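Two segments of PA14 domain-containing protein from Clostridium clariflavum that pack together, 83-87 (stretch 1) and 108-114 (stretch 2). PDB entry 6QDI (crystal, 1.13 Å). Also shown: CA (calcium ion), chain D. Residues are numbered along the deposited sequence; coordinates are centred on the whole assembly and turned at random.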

ATOM      1  N   LYS A  83       5.442  15.135   7.859  1.00  7.69           N
ATOM      2  CA  LYS A  83       6.488  15.206   6.831  1.00  7.63           C
ATOM      3  C   LYS A  83       6.285  14.117   5.785  1.00  8.03           C
ATOM      4  O   LYS A  83       7.167  13.308   5.504  1.00  7.85           O
ATOM      5  N   TRP A  84       5.103  14.138   5.181  1.00  8.00           N
ATOM      6  CA  TRP A  84       4.657  13.094   4.245  1.00  7.84           C
ATOM      7  C   TRP A  84       5.053  13.506   2.839  1.00  8.36           C
ATOM      8  O   TRP A  84       4.237  13.902   2.030  1.00  9.68           O
ATOM      9  N   ASP A  85       6.347  13.420   2.559  1.00  8.47           N
ATOM     10  CA  ASP A  85       6.873  13.931   1.294  1.00  9.23           C
ATOM     11  C   ASP A  85       8.067  13.100   0.849  1.00  9.69           C
ATOM     12  O   ASP A  85       8.531  12.207   1.570  1.00 10.42           O
ATOM     13  N   ASN A  86       8.524  13.402  -0.381  1.00 10.35           N
ATOM     14  CA  ASN A  86       9.592  12.613  -1.005  1.00 11.89           C
ATOM     15  C   ASN A  86      10.974  13.030  -0.700  1.00 14.48           C
ATOM     16  O   ASN A  86      11.913  12.453  -1.247  1.00 20.96           O
ATOM     17  N   LEU A  87      11.153  14.020   0.157  1.00 13.86           N
ATOM     18  CA  LEU A  87      12.466  14.386   0.548  1.00 15.36           C
ATOM     19  C   LEU A  87      13.043  13.244   1.441  1.00 14.08           C
ATOM     20  O   LEU A  87      12.364  12.224   1.849  0.70 13.48           O
ATOM     21  N   LEU A 108       2.705   5.948  13.907  1.00  7.78           N
ATOM     22  CA  LEU A 108       3.742   6.437  13.022  1.00  7.27           C
ATOM     23  C   LEU A 108       3.461   5.808  11.660  1.00  6.90           C
ATOM     24  O   LEU A 108       3.451   4.587  11.537  1.00  7.95           O
ATOM     25  N   GLU A 109       3.251   6.663  10.656  1.00  6.78           N
ATOM     26  CA  GLU A 109       3.065   6.230   9.284  1.00  6.71           C
ATOM     27  C   GLU A 109       4.308   6.600   8.465  1.00  6.33           C
ATOM     28  O   GLU A 109       4.906   7.654   8.688  1.00  6.83           O
ATOM     29  N   TYR A 110       4.661   5.728   7.529  1.00  5.86           N
ATOM     30  CA  TYR A 110       5.923   5.840   6.805  1.00  6.24           C
ATOM     31  C   TYR A 110       5.732   5.342   5.372  1.00  5.74           C
ATOM     32  O   TYR A 110       4.988   4.371   5.155  1.00  5.91           O
ATOM     33  N   PHE A 111       6.466   5.924   4.417  1.00  5.64           N
ATOM     34  CA  PHE A 111       6.549   5.333   3.092  1.00  5.85           C
ATOM     35  C   PHE A 111       7.909   5.419   2.476  1.00  5.82           C
ATOM     36  O   PHE A 111       8.657   6.378   2.717  1.00  5.89           O
ATOM     37  N   ASN A 112       8.195   4.459   1.598  1.00  5.72           N
ATOM     38  CA  ASN A 112       9.319   4.501   0.668  1.00  6.06           C
ATOM     39  C   ASN A 112       8.779   4.613  -0.733  1.00  6.32           C
ATOM     40  O   ASN A 112       7.967   3.785  -1.150  1.00  6.92           O
ATOM     41  N   ASN A 113       9.252   5.614  -1.486  1.00  6.23           N
ATOM     42  CA  ASN A 113       8.875   5.821  -2.880  1.00  6.57           C
ATOM     43  C   ASN A 113      10.155   5.813  -3.735  1.00  6.51           C
ATOM     44  O   ASN A 113      10.616   6.873  -4.160  1.00  7.52           O
ATOM     45  N   THR A 114      10.665   4.602  -3.960  1.00  6.71           N
ATOM     46  CA  THR A 114      11.908   4.262  -4.695  1.00  7.80           C
ATOM     47  C   THR A 114      13.161   4.505  -3.868  1.00  8.08           C
ATOM     48  O   THR A 114      13.194   5.304  -2.915  1.00  8.28           O
TER

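Two aromatic side chains, Trp 84 and Phe 111, form the centre of this contact. Trp 84 leaves the backbone sideways, but chi1 is t (-164°) and chi2 is -111°, and this carries the indole across to the strand. Its CZ3 lies 3.5 Å from Glu 109 C and 3.5 Å from Tyr 110 N, so the edge of the ring meets the strand backbone.

Phe 111 points toward stretch 1. Its chi1 is p (74°) and chi2 is 89°. The edge of its ring faces one side of the indole: the planes meet at 70° and the ring centroids are 4.6 Å apart. The closest atoms are Trp 84 CE2 and Phe 111 CD2, at 3.5 Å. Phe 111 CZ also comes within 3.5 Å of Asp 85 O.

Asn 86 starts sideways as well. With chi1 m (-70°) and chi2 -67°, its amide turns toward the strand. Asn 86 OD1 lies 3.5 Å from Phe 111 CE1, near the plane of that ring, and accepts a hydrogen bond from Asn 113 ND2 at 3.0 Å. Asn 113 points toward stretch 1 with chi1 t (-177°) and chi2 11°, which places ND2 for this bond. Water 1 joins the same two side chains. It accepts from Asn 86 ND2 at 2.7 Å and, weakly, from Asn 113 ND2 at 3.1 Å.

Asp 85 points away. Its chi1 is p (64°), and Asp 85 OD1 accepts from Leu 87 N at 3.1 Å. Tyr 110 and Asn 112 also point away from stretch 1, alternating with Glu 109, Phe 111 and Asn 113 along the strand. Asn 112 is t (-169°), and its OD1 binds the calcium ion CA at 2.4 Å. Thr 114 O binds CA at 2.3 Å; other ligands come from elsewhere in the structure.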

ATOM      1  CB  LYS A  83       7.885  15.156   7.471  1.00  9.39           C
ATOM      2  CG  LYS A  83       8.197  16.371   8.359  1.00 10.49           C
ATOM      3  CD  LYS A  83       8.414  17.640   7.542  1.00 12.65           C
ATOM      4  CE  LYS A  83       8.521  18.799   8.488  1.00 15.43           C
ATOM      5  NZ  LYS A  83       8.672  20.073   7.809  1.00 20.15           N
ATOM      6  CB  TRP A  84       3.173  12.891   4.386  1.00  8.31           C
ATOM      7  CG  TRP A  84       2.634  11.643   3.785  1.00  8.37           C
ATOM      8  CD1 TRP A  84       1.827  11.545   2.684  1.00  9.59           C
ATOM      9  CD2 TRP A  84       2.815  10.308   4.270  1.00  7.21           C
ATOM     10  NE1 TRP A  84       1.489  10.237   2.475  1.00 10.10           N
ATOM     11  CE2 TRP A  84       2.087   9.449   3.423  1.00  7.48           C
ATOM     12  CE3 TRP A  84       3.513   9.754   5.346  1.00  7.66           C
ATOM     13  CZ2 TRP A  84       2.000   8.068   3.645  1.00  8.44           C
ATOM     14  CZ3 TRP A  84       3.461   8.392   5.555  1.00  7.96           C
ATOM     15  CH2 TRP A  84       2.701   7.543   4.706  1.00  8.10           C
ATOM     16  CB  ASP A  85       7.150  15.441   1.361  1.00 11.25           C
ATOM     17  CG  ASP A  85       8.223  15.770   2.357  1.00 13.42           C
ATOM     18  OD1 ASP A  85       9.304  15.141   2.323  1.00 13.20           O
ATOM     19  OD2 ASP A  85       7.982  16.681   3.188  1.00 19.03           O
ATOM     20  CB  ASN A  86       9.357  12.575  -2.504  1.00 13.73           C
ATOM     21  CG  ASN A  86       8.151  11.741  -2.828  1.00 14.94           C
ATOM     22  OD1 ASN A  86       8.187  10.564  -2.621  1.00 16.95           O
ATOM     23  ND2 ASN A  86       7.066  12.349  -3.232  1.00 21.86           N
ATOM     24  CB  LEU A  87      12.437  15.724   1.281  1.00 16.90           C
ATOM     25  CG  LEU A  87      11.803  16.891   0.532  1.00 20.12           C
ATOM     26  CD1 LEU A  87      11.745  18.121   1.425  1.00 23.46           C
ATOM     27  CD2 LEU A  87      12.607  17.160  -0.741  1.00 23.96           C
ATOM     28  CB  LEU A 108       5.127   6.066  13.529  1.00  8.47           C
ATOM     29  CG  LEU A 108       6.329   6.791  12.864  1.00 10.24           C
ATOM     30  CD1 LEU A 108       7.571   6.665  13.727  1.00 13.87           C
ATOM     31  CD2 LEU A 108       6.690   6.320  11.483  1.00  9.73           C
ATOM     32  CB  GLU A 109       1.808   6.868   8.706  1.00  6.78           C
ATOM     33  CG  GLU A 109       0.552   6.297   9.317  1.00  7.54           C
ATOM     34  CD  GLU A 109      -0.748   6.976   8.953  1.00  7.84           C
ATOM     35  OE1 GLU A 109      -0.738   7.983   8.224  1.00  8.86           O
ATOM     36  OE2 GLU A 109      -1.797   6.426   9.351  1.00  9.63           O
ATOM     37  CB  TYR A 110       6.966   4.940   7.535  1.00  6.78           C
ATOM     38  CG  TYR A 110       8.152   4.619   6.660  1.00  6.30           C
ATOM     39  CD1 TYR A 110       9.194   5.513   6.487  1.00  6.50           C
ATOM     40  CD2 TYR A 110       8.166   3.458   5.897  1.00  6.66           C
ATOM     41  CE1 TYR A 110      10.219   5.250   5.595  1.00  6.48           C
ATOM     42  CE2 TYR A 110       9.153   3.204   4.961  1.00  6.30           C
ATOM     43  CZ  TYR A 110      10.180   4.116   4.804  1.00  6.41           C
ATOM     44  OH  TYR A 110      11.158   3.848   3.886  1.00  6.94           O
ATOM     45  CB  PHE A 111       5.468   5.885   2.117  1.00  6.29           C
ATOM     46  CG  PHE A 111       5.701   7.290   1.593  1.00  6.30           C
ATOM     47  CD1 PHE A 111       6.436   7.509   0.430  1.00  6.70           C
ATOM     48  CD2 PHE A 111       5.157   8.390   2.226  1.00  7.34           C
ATOM     49  CE1 PHE A 111       6.617   8.775  -0.078  1.00  7.06           C
ATOM     50  CE2 PHE A 111       5.322   9.664   1.701  1.00  8.33           C
ATOM     51  CZ  PHE A 111       6.052   9.878   0.563  1.00  7.94           C
ATOM     52  CB  ASN A 112      10.232   3.303   0.786  1.00  6.47           C
ATOM     53  CG  ASN A 112      11.518   3.511   0.014  1.00  6.32           C
ATOM     54  OD1 ASN A 112      11.879   4.651  -0.233  1.00  7.03           O
ATOM     55  ND2 ASN A 112      12.224   2.437  -0.368  1.00  7.36           N
ATOM     56  CB  ASN A 113       8.124   7.125  -3.027  1.00  6.75           C
ATOM     57  CG  ASN A 113       7.625   7.372  -4.436  1.00  7.81           C
ATOM     58  OD1 ASN A 113       7.646   6.533  -5.300  1.00  7.76           O
ATOM     59  ND2 ASN A 113       7.138   8.547  -4.641  1.00 12.02           N
ATOM     60  CB  THR A 114      12.067   4.942  -6.068  1.00  8.34           C
ATOM     61  OG1 THR A 114      12.470   6.313  -5.950  1.00  9.12           O
ATOM     62  CG2 THR A 114      10.805   4.810  -6.892  1.00  9.12           C
TER
HETATM   63 CA    CA D 403      13.420   6.313  -0.851  1.00  6.90          CA
HETATM   64  O   HOH W   1       5.132  10.447  -3.180  1.00 23.22           O